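Local structure of periplasmic branched-chain amino acid-binding protein (3I09) at residues Lys95-Asp106 against Tyr116-Met125; Leu309-Ala319 against Ile323-His331. The protein probably captures a small organic solute, by name a branched-chain amino acid, in the periplasm for an ABC transporter, and here holds acetoacetic acid. All coordinates share one frame; numbering follows the deposited sequence.

Interaction 1. Residues Lys95-Asp106 against Tyr116-Met125. With AAE (acetoacetic acid), chain C.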
loop_
_atom_site.group_PDB
_atom_site.type_symbol
_atom_site.label_atom_id
_atom_site.label_comp_id
_atom_site.label_asym_id
_atom_site.label_seq_id
_atom_site.Cartn_x
_atom_site.Cartn_y
_atom_site.Cartn_z
ATOM N N LYS A 95 1.726 -11.301 -20.461
ATOM C CA LYS A 95 0.639 -10.394 -20.882
ATOM C C LYS A 95 -0.660 -10.687 -20.121
ATOM O O LYS A 95 -1.703 -11.029 -20.702
ATOM C CB LYS A 95 0.460 -10.448 -22.403
ATOM C CG LYS A 95 1.750 -10.044 -23.140
ATOM C CD LYS A 95 1.578 -9.993 -24.673
ATOM C CE LYS A 95 2.622 -9.042 -25.289
ATOM N NZ LYS A 95 2.320 -8.671 -26.714
ATOM N N LYS A 96 -0.555 -10.661 -18.796
ATOM C CA LYS A 96 -1.697 -10.924 -17.937
ATOM C C LYS A 96 -1.944 -9.735 -17.045
ATOM O O LYS A 96 -1.010 -9.108 -16.573
ATOM C CB LYS A 96 -1.467 -12.128 -17.040
ATOM C CG LYS A 96 -1.218 -13.426 -17.773
ATOM C CD LYS A 96 -2.427 -13.880 -18.562
ATOM C CE LYS A 96 -2.099 -15.204 -19.256
ATOM N NZ LYS A 96 -3.059 -15.548 -20.328
ATOM N N VAL A 97 -3.219 -9.440 -16.799
ATOM C CA VAL A 97 -3.582 -8.307 -15.965
ATOM C C VAL A 97 -3.157 -8.486 -14.498
ATOM O O VAL A 97 -3.467 -9.500 -13.847
ATOM C CB VAL A 97 -5.120 -8.016 -16.033
ATOM C CG1 VAL A 97 -5.507 -6.810 -15.104
ATOM C CG2 VAL A 97 -5.551 -7.783 -17.514
ATOM N N TYR A 98 -2.430 -7.496 -13.999
ATOM C CA TYR A 98 -1.833 -7.530 -12.691
ATOM C C TYR A 98 -2.198 -6.233 -11.945
ATOM O O TYR A 98 -1.790 -5.123 -12.353
ATOM C CB TYR A 98 -0.318 -7.670 -12.826
ATOM C CG TYR A 98 0.480 -7.571 -11.520
ATOM C CD1 TYR A 98 0.124 -8.289 -10.377
ATOM C CD2 TYR A 98 1.625 -6.789 -11.462
ATOM C CE1 TYR A 98 0.885 -8.213 -9.216
ATOM C CE2 TYR A 98 2.387 -6.694 -10.321
ATOM C CZ TYR A 98 2.021 -7.399 -9.200
ATOM O OH TYR A 98 2.784 -7.267 -8.079
ATOM N N ILE A 99 -2.935 -6.381 -10.844
ATOM C CA ILE A 99 -3.269 -5.243 -10.031
ATOM C C ILE A 99 -2.617 -5.415 -8.677
ATOM O O ILE A 99 -2.869 -6.393 -7.956
ATOM C CB ILE A 99 -4.775 -5.079 -9.879
ATOM C CG1 ILE A 99 -5.404 -4.960 -11.256
ATOM C CG2 ILE A 99 -5.064 -3.825 -9.040
ATOM C CD1 ILE A 99 -6.938 -4.842 -11.219
ATOM N N ASN A 100 -1.713 -4.504 -8.352
ATOM C CA ASN A 100 -1.049 -4.529 -7.057
ATOM C C ASN A 100 -1.649 -3.535 -6.066
ATOM O O ASN A 100 -1.800 -2.343 -6.375
ATOM C CB ASN A 100 0.434 -4.282 -7.167
ATOM C CG ASN A 100 1.129 -4.573 -5.838
ATOM O OD1 ASN A 100 1.001 -3.797 -4.903
ATOM N ND2 ASN A 100 1.786 -5.742 -5.734
ATOM N N ILE A 101 -2.039 -4.055 -4.894
ATOM C CA ILE A 101 -2.586 -3.222 -3.826
ATOM C C ILE A 101 -1.599 -3.037 -2.662
ATOM O O ILE A 101 -1.314 -1.905 -2.229
ATOM C CB ILE A 101 -3.894 -3.835 -3.243
ATOM C CG1 ILE A 101 -5.082 -3.635 -4.204
ATOM C CG2 ILE A 101 -4.240 -3.193 -1.902
ATOM C CD1 ILE A 101 -4.948 -4.270 -5.481
ATOM N N GLY A 102 -1.090 -4.144 -2.125
ATOM C CA GLY A 102 -0.422 -4.072 -0.841
ATOM C C GLY A 102 0.969 -3.460 -0.838
ATOM O O GLY A 102 1.412 -2.970 0.208
ATOM N N ALA A 103 1.647 -3.479 -1.987
ATOM C CA ALA A 103 3.032 -3.054 -2.089
ATOM C C ALA A 103 3.111 -1.591 -2.470
ATOM O O ALA A 103 2.246 -1.062 -3.146
ATOM C CB ALA A 103 3.805 -3.918 -3.108
ATOM N N GLY A 104 4.151 -0.925 -1.983
ATOM C CA GLY A 104 4.312 0.485 -2.203
ATOM C C GLY A 104 5.292 0.997 -3.210
ATOM O O GLY A 104 5.155 2.121 -3.644
ATOM N N ALA A 105 6.314 0.223 -3.571
ATOM C CA ALA A 105 7.406 0.814 -4.341
ATOM C C ALA A 105 6.911 1.482 -5.623
ATOM O O ALA A 105 6.270 0.829 -6.475
ATOM C CB ALA A 105 8.483 -0.222 -4.685
ATOM N N ASP A 106 7.256 2.763 -5.798
ATOM C CA ASP A 106 6.865 3.488 -7.021
ATOM C C ASP A 106 7.558 2.976 -8.295
ATOM O O ASP A 106 7.181 3.360 -9.401
ATOM C CB ASP A 106 7.000 5.014 -6.861
ATOM C CG ASP A 106 8.437 5.516 -6.843
ATOM O OD1 ASP A 106 9.374 4.749 -6.556
ATOM O OD2 ASP A 106 8.615 6.746 -7.063
ATOM N N TYR A 116 0.580 -3.899 -18.478
ATOM C CA TYR A 116 -0.351 -4.812 -17.834
ATOM C C TYR A 116 -0.474 -4.619 -16.328
ATOM O O TYR A 116 -1.093 -5.464 -15.664
ATOM C CB TYR A 116 0.074 -6.265 -18.151
ATOM C CG TYR A 116 0.022 -6.522 -19.639
ATOM C CD1 TYR A 116 -1.188 -6.801 -20.268
ATOM C CD2 TYR A 116 1.140 -6.368 -20.426
ATOM C CE1 TYR A 116 -1.264 -6.969 -21.641
ATOM C CE2 TYR A 116 1.067 -6.555 -21.808
ATOM C CZ TYR A 116 -0.132 -6.838 -22.396
ATOM O OH TYR A 116 -0.195 -7.004 -23.764
ATOM N N THR A 117 0.090 -3.523 -15.798
ATOM C CA THR A 117 0.198 -3.308 -14.357
ATOM C C THR A 117 -0.686 -2.161 -13.911
ATOM O O THR A 117 -0.706 -1.116 -14.551
ATOM C CB THR A 117 1.637 -3.000 -14.006
ATOM O OG1 THR A 117 2.463 -4.101 -14.441
ATOM C CG2 THR A 117 1.800 -2.729 -12.470
ATOM N N VAL A 118 -1.414 -2.366 -12.822
ATOM C CA VAL A 118 -2.132 -1.307 -12.170
ATOM C C VAL A 118 -1.622 -1.235 -10.732
ATOM O O VAL A 118 -1.576 -2.268 -10.052
ATOM C CB VAL A 118 -3.640 -1.579 -12.177
ATOM C CG1 VAL A 118 -4.401 -0.479 -11.403
ATOM C CG2 VAL A 118 -4.123 -1.677 -13.623
ATOM N N HIS A 119 -1.284 -0.021 -10.271
ATOM C CA HIS A 119 -0.867 0.189 -8.886
ATOM C C HIS A 119 -2.000 0.955 -8.218
ATOM O O HIS A 119 -2.231 2.129 -8.484
ATOM C CB HIS A 119 0.491 0.907 -8.810
ATOM C CG HIS A 119 1.231 0.666 -7.511
ATOM N ND1 HIS A 119 2.402 1.320 -7.199
ATOM C CD2 HIS A 119 1.014 -0.206 -6.498
ATOM C CE1 HIS A 119 2.832 0.917 -6.017
ATOM N NE2 HIS A 119 2.013 -0.016 -5.566
ATOM N N TYR A 120 -2.749 0.243 -7.376
ATOM C CA TYR A 120 -4.105 0.645 -7.078
ATOM C C TYR A 120 -4.309 1.567 -5.874
ATOM O O TYR A 120 -5.175 2.459 -5.937
ATOM C CB TYR A 120 -5.016 -0.572 -6.929
ATOM C CG TYR A 120 -6.506 -0.282 -7.075
ATOM C CD1 TYR A 120 -7.119 -0.308 -8.326
ATOM C CD2 TYR A 120 -7.322 -0.088 -5.940
ATOM C CE1 TYR A 120 -8.495 -0.104 -8.461
ATOM C CE2 TYR A 120 -8.704 0.144 -6.069
ATOM C CZ TYR A 120 -9.284 0.106 -7.337
ATOM O OH TYR A 120 -10.631 0.336 -7.512
ATOM N N ALA A 121 -3.583 1.325 -4.783
ATOM C CA ALA A 121 -3.925 1.936 -3.478
ATOM C C ALA A 121 -3.071 3.108 -3.020
ATOM O O ALA A 121 -3.599 4.121 -2.535
ATOM C CB ALA A 121 -3.976 0.871 -2.389
ATOM N N TYR A 122 -1.766 2.965 -3.129
ATOM C CA TYR A 122 -0.804 3.969 -2.655
ATOM C C TYR A 122 0.546 3.653 -3.291
ATOM O O TYR A 122 0.727 2.581 -3.824
ATOM C CB TYR A 122 -0.647 3.975 -1.137
ATOM C CG TYR A 122 0.119 2.815 -0.604
ATOM C CD1 TYR A 122 -0.415 1.530 -0.642
ATOM C CD2 TYR A 122 1.446 2.952 -0.204
ATOM C CE1 TYR A 122 0.332 0.414 -0.197
ATOM C CE2 TYR A 122 2.183 1.854 0.281
ATOM C CZ TYR A 122 1.639 0.597 0.253
ATOM O OH TYR A 122 2.388 -0.478 0.702
ATOM N N ASP A 123 1.480 4.587 -3.235
ATOM C CA ASP A 123 2.881 4.248 -3.516
ATOM C C ASP A 123 3.805 5.114 -2.701
ATOM O O ASP A 123 3.378 6.014 -1.963
ATOM C CB ASP A 123 3.247 4.256 -5.028
ATOM C CG ASP A 123 3.205 5.630 -5.677
ATOM O OD1 ASP A 123 3.486 6.637 -5.008
ATOM O OD2 ASP A 123 2.888 5.663 -6.900
ATOM N N THR A 124 5.085 4.820 -2.799
ATOM C CA THR A 124 6.081 5.541 -1.995
ATOM C C THR A 124 6.268 7.002 -2.367
ATOM O O THR A 124 6.672 7.805 -1.519
ATOM C CB THR A 124 7.432 4.825 -2.065
ATOM O OG1 THR A 124 7.796 4.622 -3.432
ATOM C CG2 THR A 124 7.335 3.485 -1.368
HETATM N N MSE A 125 5.972 7.385 -3.608
HETATM C CA MSE A 125 5.981 8.815 -3.959
HETATM C C MSE A 125 4.862 9.569 -3.204
HETATM O O MSE A 125 5.100 10.631 -2.671
HETATM C CB MSE A 125 5.848 8.976 -5.477
HETATM C CG MSE A 125 5.752 10.360 -5.944
HETATM SE SE MSE A 125 7.494 11.249 -5.626
HETATM C CE MSE A 125 8.424 10.494 -7.133
HETATM O O1 AAE C . 5.764 -2.428 -0.345
HETATM C C2 AAE C . 6.028 -2.963 0.746
HETATM O O3 AAE C . 6.908 -3.845 0.866
HETATM C C4 AAE C . 5.291 -2.478 1.983
HETATM C C5 AAE C . 4.059 -3.300 2.244
HETATM O O8 AAE C . 3.610 -4.097 1.386
HETATM C C9 AAE C . 3.332 -2.974 3.516
HETATM O O HOH W 1 -0.353 -7.391 -27.192
HETATM O O HOH W 2 -0.883 0.205 -3.953
#
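The Tyr116 ring lies flat against the backbone of Lys95, whose CA sits over its centre in a CH-pi contact, 3.8 Å from the centroid, while the extended lysine chain runs on past Tyr116 OH; the hydroxyl itself is hydrogen-bonded to Asp303. The His119 ring carries Tyr122 O over one face, and at its edge, in plane, come Asn100 O and the 103-104 backbone. With CG turned anti to the backbone N (chi1 -157°), the imidazole leaves the strand end toward the loop, where NE2 gives a nearly straight 2.6 Å bond to Ala103 O. Ala103 O lies in the imidazole plane, while NE2 approaches from above the carbonyl plane. Tyr122 meets Gly102 O at its ring edge: OH donates to that oxygen over 2.7 Å.

These bonds tie segment 116-125 to the loop that binds acetoacetic acid, whose O1 takes a 2.7 Å hydrogen bond from Gly104 N. Gly104 presents bare backbone to the Tyr122 ring, its CA 3.5 Å from Tyr122 CE2. Asn100 OD1 accepts a hydrogen bond from Ala103 N on an in-plane lone pair, an Asx motif that curls the same loop. Beyond it, Gly104 O accepts a hydrogen bond from Thr124 N, and Thr124 OG1 accepts one from Asp106 N.

Behind the loop, strands 97-100 and 117-119 pair in parallel through a ladder from Tyr98 N to Tyr116 O up to Tyr120 N to Asn100 O. Ile99 CG1 and Val118 CB pack side by side at 3.9 Å on one face of the sheet; Tyr98 and Asn100 face helix 81-94 on the other. Strand 97-100 also pairs with strand 72-77, Ile101 and Ala121 rest on helix 278-297, and Thr124 starts helix 124-137 against helix 151-166.

Interaction 2. Residues Leu309-Ala319 against Ile323-His331; sequences LKKMKIDDFYA and IRTDGSMIH. With EDO (1,2-ethanediol), chain M.
A beta meander, strands 314-315, 320-323 and 329-338 in antiparallel order, brings these segments together: the outer two flank the middle strand, and their side chains meet over it. Ile314 sends CD1 obliquely onto Met329 (selenomethionine), 3.6 Å from CG, and the same methyl touches Ile323 CG1. The Met329 chain is bent at chi2 and chi3 (-80° and -88°), which swings CE between Ala319 CB, 3.8 Å away, and the Tyr318 ring, met at its edge. That methyl also lies over one face of the His331 imidazole, offset toward the rim. His331 and Tyr318 rings sit obliquely, planes 47° apart; the 3.3 Å bond from His331 NE2 to Tyr318 OH is weak, Tyr318 OH also bonding Ser252 and NE2 also Ala121 O. ND1 donates to Met329 O, in the ring plane; this bond and that to Ala121 O probably fix the imidazole's rotation.

At the far end Ile323 CD1 packs on Leu309 CD2, and the extended Lys310 chain crosses Ile323 at about a right angle until NZ reaches Thr325 O, 3.0 Å away and from above the carbonyl plane. That carbonyl belongs to a type I turn, Arg324 to Gly327. Arg324 grips the Asp326 carboxylate side-on in a salt bridge, NE to OD1 and NH2 to OD2; NH2 also bonds Thr364 O. Ser328 N reaches OD1 from the face opposite NE. One water donates to Leu309 O and Met312 O and accepts from Ile323 N. Asp316 OD1 accepts hydrogen bonds from Tyr318 N and Ala319 N, an Asx turn and Asx motif.

Leu309, of helix 302-309, packs on helix 278-297, which Tyr318 also touches; strand 329-338 continues the sheet to strands 248-251 and 351-357.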
loop_
_atom_site.group_PDB
_atom_site.type_symbol
_atom_site.label_atom_id
_atom_site.label_comp_id
_atom_site.label_asym_id
_atom_site.label_seq_id
_atom_site.Cartn_x
_atom_site.Cartn_y
_atom_site.Cartn_z
ATOM N N LEU A 309 -9.888 -0.858 -18.439
ATOM C CA LEU A 309 -9.399 -0.297 -17.186
ATOM C C LEU A 309 -8.911 1.141 -17.344
ATOM O O LEU A 309 -9.106 1.972 -16.447
ATOM C CB LEU A 309 -8.307 -1.181 -16.576
ATOM C CG LEU A 309 -8.780 -2.487 -15.945
ATOM C CD1 LEU A 309 -7.569 -3.420 -15.685
ATOM C CD2 LEU A 309 -9.600 -2.259 -14.666
ATOM N N LYS A 310 -8.297 1.427 -18.487
ATOM C CA LYS A 310 -7.735 2.749 -18.752
ATOM C C LYS A 310 -8.696 3.748 -19.343
ATOM O O LYS A 310 -8.313 4.892 -19.530
ATOM C CB LYS A 310 -6.453 2.624 -19.588
ATOM C CG LYS A 310 -5.329 2.065 -18.687
ATOM C CD LYS A 310 -3.956 2.157 -19.183
ATOM C CE LYS A 310 -2.975 1.473 -18.191
ATOM N NZ LYS A 310 -1.602 1.339 -18.693
ATOM N N LYS A 311 -9.951 3.365 -19.545
ATOM C CA LYS A 311 -10.947 4.323 -20.009
ATOM C C LYS A 311 -12.170 4.480 -19.108
ATOM O O LYS A 311 -13.030 5.270 -19.447
ATOM C CB LYS A 311 -11.402 3.995 -21.434
ATOM C CG LYS A 311 -12.430 2.840 -21.556
ATOM C CD LYS A 311 -12.522 2.392 -23.027
ATOM C CE LYS A 311 -13.652 1.380 -23.264
ATOM N NZ LYS A 311 -13.841 1.115 -24.750
HETATM N N MSE A 312 -12.288 3.734 -18.018
HETATM C CA MSE A 312 -13.451 3.761 -17.112
HETATM C C MSE A 312 -13.157 4.581 -15.874
HETATM O O MSE A 312 -12.110 4.398 -15.266
HETATM C CB MSE A 312 -13.785 2.328 -16.617
HETATM C CG MSE A 312 -14.002 1.308 -17.713
HETATM SE SE MSE A 312 -15.054 -0.244 -17.130
HETATM C CE MSE A 312 -16.727 0.800 -16.969
ATOM N N LYS A 313 -14.081 5.406 -15.434
ATOM C CA LYS A 313 -13.964 6.032 -14.132
ATOM C C LYS A 313 -14.168 4.966 -13.048
ATOM O O LYS A 313 -14.905 3.996 -13.269
ATOM C CB LYS A 313 -15.010 7.121 -13.961
ATOM C CG LYS A 313 -14.807 8.350 -14.822
ATOM C CD LYS A 313 -15.941 9.349 -14.574
ATOM C CE LYS A 313 -15.874 10.606 -15.474
ATOM N NZ LYS A 313 -16.834 11.681 -15.030
ATOM N N ILE A 314 -13.491 5.143 -11.924
ATOM C CA ILE A 314 -13.748 4.377 -10.685
ATOM C C ILE A 314 -14.509 5.288 -9.695
ATOM O O ILE A 314 -14.170 6.476 -9.515
ATOM C CB ILE A 314 -12.450 3.890 -10.079
ATOM C CG1 ILE A 314 -11.800 2.859 -11.018
ATOM C CG2 ILE A 314 -12.726 3.294 -8.641
ATOM C CD1 ILE A 314 -10.324 2.624 -10.838
ATOM N N ASP A 315 -15.593 4.792 -9.097
ATOM C CA ASP A 315 -16.320 5.586 -8.122
ATOM C C ASP A 315 -17.071 4.647 -7.198
ATOM O O ASP A 315 -18.182 4.216 -7.506
ATOM C CB ASP A 315 -17.325 6.558 -8.800
ATOM C CG ASP A 315 -17.978 7.536 -7.822
ATOM O OD1 ASP A 315 -17.686 7.543 -6.602
ATOM O OD2 ASP A 315 -18.793 8.374 -8.297
ATOM N N ASP A 316 -16.434 4.292 -6.100
ATOM C CA ASP A 316 -17.036 3.399 -5.135
ATOM C C ASP A 316 -16.710 3.882 -3.706
ATOM O O ASP A 316 -16.197 4.995 -3.522
ATOM C CB ASP A 316 -16.640 1.952 -5.445
ATOM C CG ASP A 316 -15.135 1.683 -5.298
ATOM O OD1 ASP A 316 -14.428 2.474 -4.648
ATOM O OD2 ASP A 316 -14.669 0.630 -5.791
ATOM N N PHE A 317 -17.049 3.055 -2.700
ATOM C CA PHE A 317 -16.830 3.403 -1.306
ATOM C C PHE A 317 -15.330 3.633 -0.978
ATOM O O PHE A 317 -15.010 4.276 0.029
ATOM C CB PHE A 317 -17.357 2.277 -0.395
ATOM C CG PHE A 317 -16.425 1.126 -0.327
ATOM C CD1 PHE A 317 -16.424 0.148 -1.300
ATOM C CD2 PHE A 317 -15.471 1.069 0.665
ATOM C CE1 PHE A 317 -15.485 -0.863 -1.275
ATOM C CE2 PHE A 317 -14.547 0.025 0.695
ATOM C CZ PHE A 317 -14.572 -0.929 -0.284
ATOM N N TYR A 318 -14.449 3.070 -1.804
ATOM C CA TYR A 318 -12.995 3.180 -1.620
ATOM C C TYR A 318 -12.446 4.498 -2.195
ATOM O O TYR A 318 -11.766 5.232 -1.494
ATOM C CB TYR A 318 -12.270 1.953 -2.214
ATOM C CG TYR A 318 -10.777 2.133 -2.157
ATOM C CD1 TYR A 318 -10.101 2.087 -0.918
ATOM C CD2 TYR A 318 -10.038 2.385 -3.307
ATOM C CE1 TYR A 318 -8.720 2.318 -0.839
ATOM C CE2 TYR A 318 -8.631 2.643 -3.239
ATOM C CZ TYR A 318 -7.997 2.619 -1.991
ATOM O OH TYR A 318 -6.631 2.883 -1.958
ATOM N N ALA A 319 -12.783 4.812 -3.444
ATOM C CA ALA A 319 -12.193 5.946 -4.129
ATOM C C ALA A 319 -12.998 6.386 -5.312
ATOM O O ALA A 319 -13.756 5.614 -5.890
ATOM C CB ALA A 319 -10.743 5.629 -4.595
ATOM N N ILE A 323 -7.387 5.088 -13.922
ATOM C CA ILE A 323 -6.088 4.418 -14.058
ATOM C C ILE A 323 -5.419 5.030 -15.259
ATOM O O ILE A 323 -5.926 4.962 -16.391
ATOM C CB ILE A 323 -6.247 2.896 -14.194
ATOM C CG1 ILE A 323 -6.871 2.286 -12.938
ATOM C CG2 ILE A 323 -4.863 2.231 -14.540
ATOM C CD1 ILE A 323 -7.462 0.796 -13.180
ATOM N N ARG A 324 -4.260 5.613 -15.025
ATOM C CA ARG A 324 -3.579 6.384 -16.082
ATOM C C ARG A 324 -2.507 5.569 -16.794
ATOM O O ARG A 324 -2.278 4.398 -16.469
ATOM C CB ARG A 324 -3.023 7.684 -15.526
ATOM C CG ARG A 324 -1.878 7.528 -14.601
ATOM C CD ARG A 324 -1.328 8.925 -14.193
ATOM N NE ARG A 324 -0.129 8.721 -13.416
ATOM C CZ ARG A 324 0.491 9.640 -12.693
ATOM N NH1 ARG A 324 0.019 10.881 -12.617
ATOM N NH2 ARG A 324 1.587 9.298 -12.043
ATOM N N THR A 325 -1.848 6.196 -17.761
ATOM C CA THR A 325 -0.923 5.500 -18.641
ATOM C C THR A 325 0.129 4.649 -17.921
ATOM O O THR A 325 0.364 3.506 -18.298
ATOM C CB THR A 325 -0.239 6.518 -19.618
ATOM O OG1 THR A 325 -1.273 7.156 -20.374
ATOM C CG2 THR A 325 0.711 5.807 -20.573
ATOM N N ASP A 326 0.744 5.205 -16.886
ATOM C CA ASP A 326 1.838 4.511 -16.170
ATOM C C ASP A 326 1.362 3.384 -15.274
ATOM O O ASP A 326 2.180 2.681 -14.671
ATOM C CB ASP A 326 2.737 5.491 -15.382
ATOM C CG ASP A 326 2.038 6.196 -14.204
ATOM O OD1 ASP A 326 0.834 5.988 -13.945
ATOM O OD2 ASP A 326 2.720 7.014 -13.530
ATOM N N GLY A 327 0.038 3.239 -15.179
ATOM C CA GLY A 327 -0.580 2.204 -14.359
ATOM C C GLY A 327 -1.085 2.659 -12.999
ATOM O O GLY A 327 -1.737 1.894 -12.309
ATOM N N SER A 328 -0.760 3.866 -12.559
ATOM C CA SER A 328 -1.244 4.317 -11.276
ATOM C C SER A 328 -2.741 4.594 -11.310
ATOM O O SER A 328 -3.224 5.260 -12.209
ATOM C CB SER A 328 -0.540 5.594 -10.821
ATOM O OG SER A 328 0.784 5.292 -10.457
HETATM N N MSE A 329 -3.446 4.111 -10.299
HETATM C CA MSE A 329 -4.823 4.554 -10.042
HETATM C C MSE A 329 -4.752 5.859 -9.280
HETATM O O MSE A 329 -4.304 5.892 -8.133
HETATM C CB MSE A 329 -5.620 3.478 -9.253
HETATM C CG MSE A 329 -7.157 3.582 -9.466
HETATM SE SE MSE A 329 -7.903 4.957 -8.369
HETATM C CE MSE A 329 -8.217 3.882 -6.767
ATOM N N ILE A 330 -5.171 6.954 -9.942
ATOM C CA ILE A 330 -5.134 8.291 -9.383
ATOM C C ILE A 330 -6.385 8.568 -8.555
ATOM O O ILE A 330 -7.523 8.492 -9.050
ATOM C CB ILE A 330 -4.956 9.342 -10.522
ATOM C CG1 ILE A 330 -3.712 9.011 -11.370
ATOM C CG2 ILE A 330 -4.834 10.742 -9.910
ATOM C CD1 ILE A 330 -2.394 9.023 -10.602
ATOM N N HIS A 331 -6.168 8.825 -7.272
ATOM C CA HIS A 331 -7.209 9.103 -6.307
ATOM C C HIS A 331 -6.618 9.964 -5.181
ATOM O O HIS A 331 -5.404 9.901 -4.889
ATOM C CB HIS A 331 -7.839 7.796 -5.766
ATOM C CG HIS A 331 -6.847 6.827 -5.144
ATOM N ND1 HIS A 331 -5.793 6.271 -5.844
ATOM C CD2 HIS A 331 -6.780 6.304 -3.898
ATOM C CE1 HIS A 331 -5.086 5.498 -5.036
ATOM N NE2 HIS A 331 -5.682 5.471 -3.859
HETATM C C1 EDO M . -19.002 6.627 -2.487
HETATM O O1 EDO M . -18.143 6.716 -1.351
HETATM C C2 EDO M . -19.648 5.253 -2.601
HETATM O O2 EDO M . -21.062 5.376 -2.463
HETATM O O HOH W 3 -9.435 4.589 -15.923
#

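Interactions 1 and 2 touch directly, their centres 12 Å apart. His119 N lies 2.8 Å from Gly327 O, a probable backbone hydrogen bond between strand 117-119, at the edge of its own sheet, and the turn of segment 323-331. Further on, His331 NE2 comes within 2.8 Å of Ala121 O, probably a hydrogen bond, and Tyr318 OH packs 3.2 Å from Ala121 CA. Ala121 immediately precedes Tyr122 of the acetoacetic acid pocket, so interaction 2 backs the chain leading into that site. It does not reach the ligand itself: the Tyr318 side chain is about 13 Å from it, whereas interaction 1 supplies Gly102, Ala103, Gly104 and Tyr122 to the pocket.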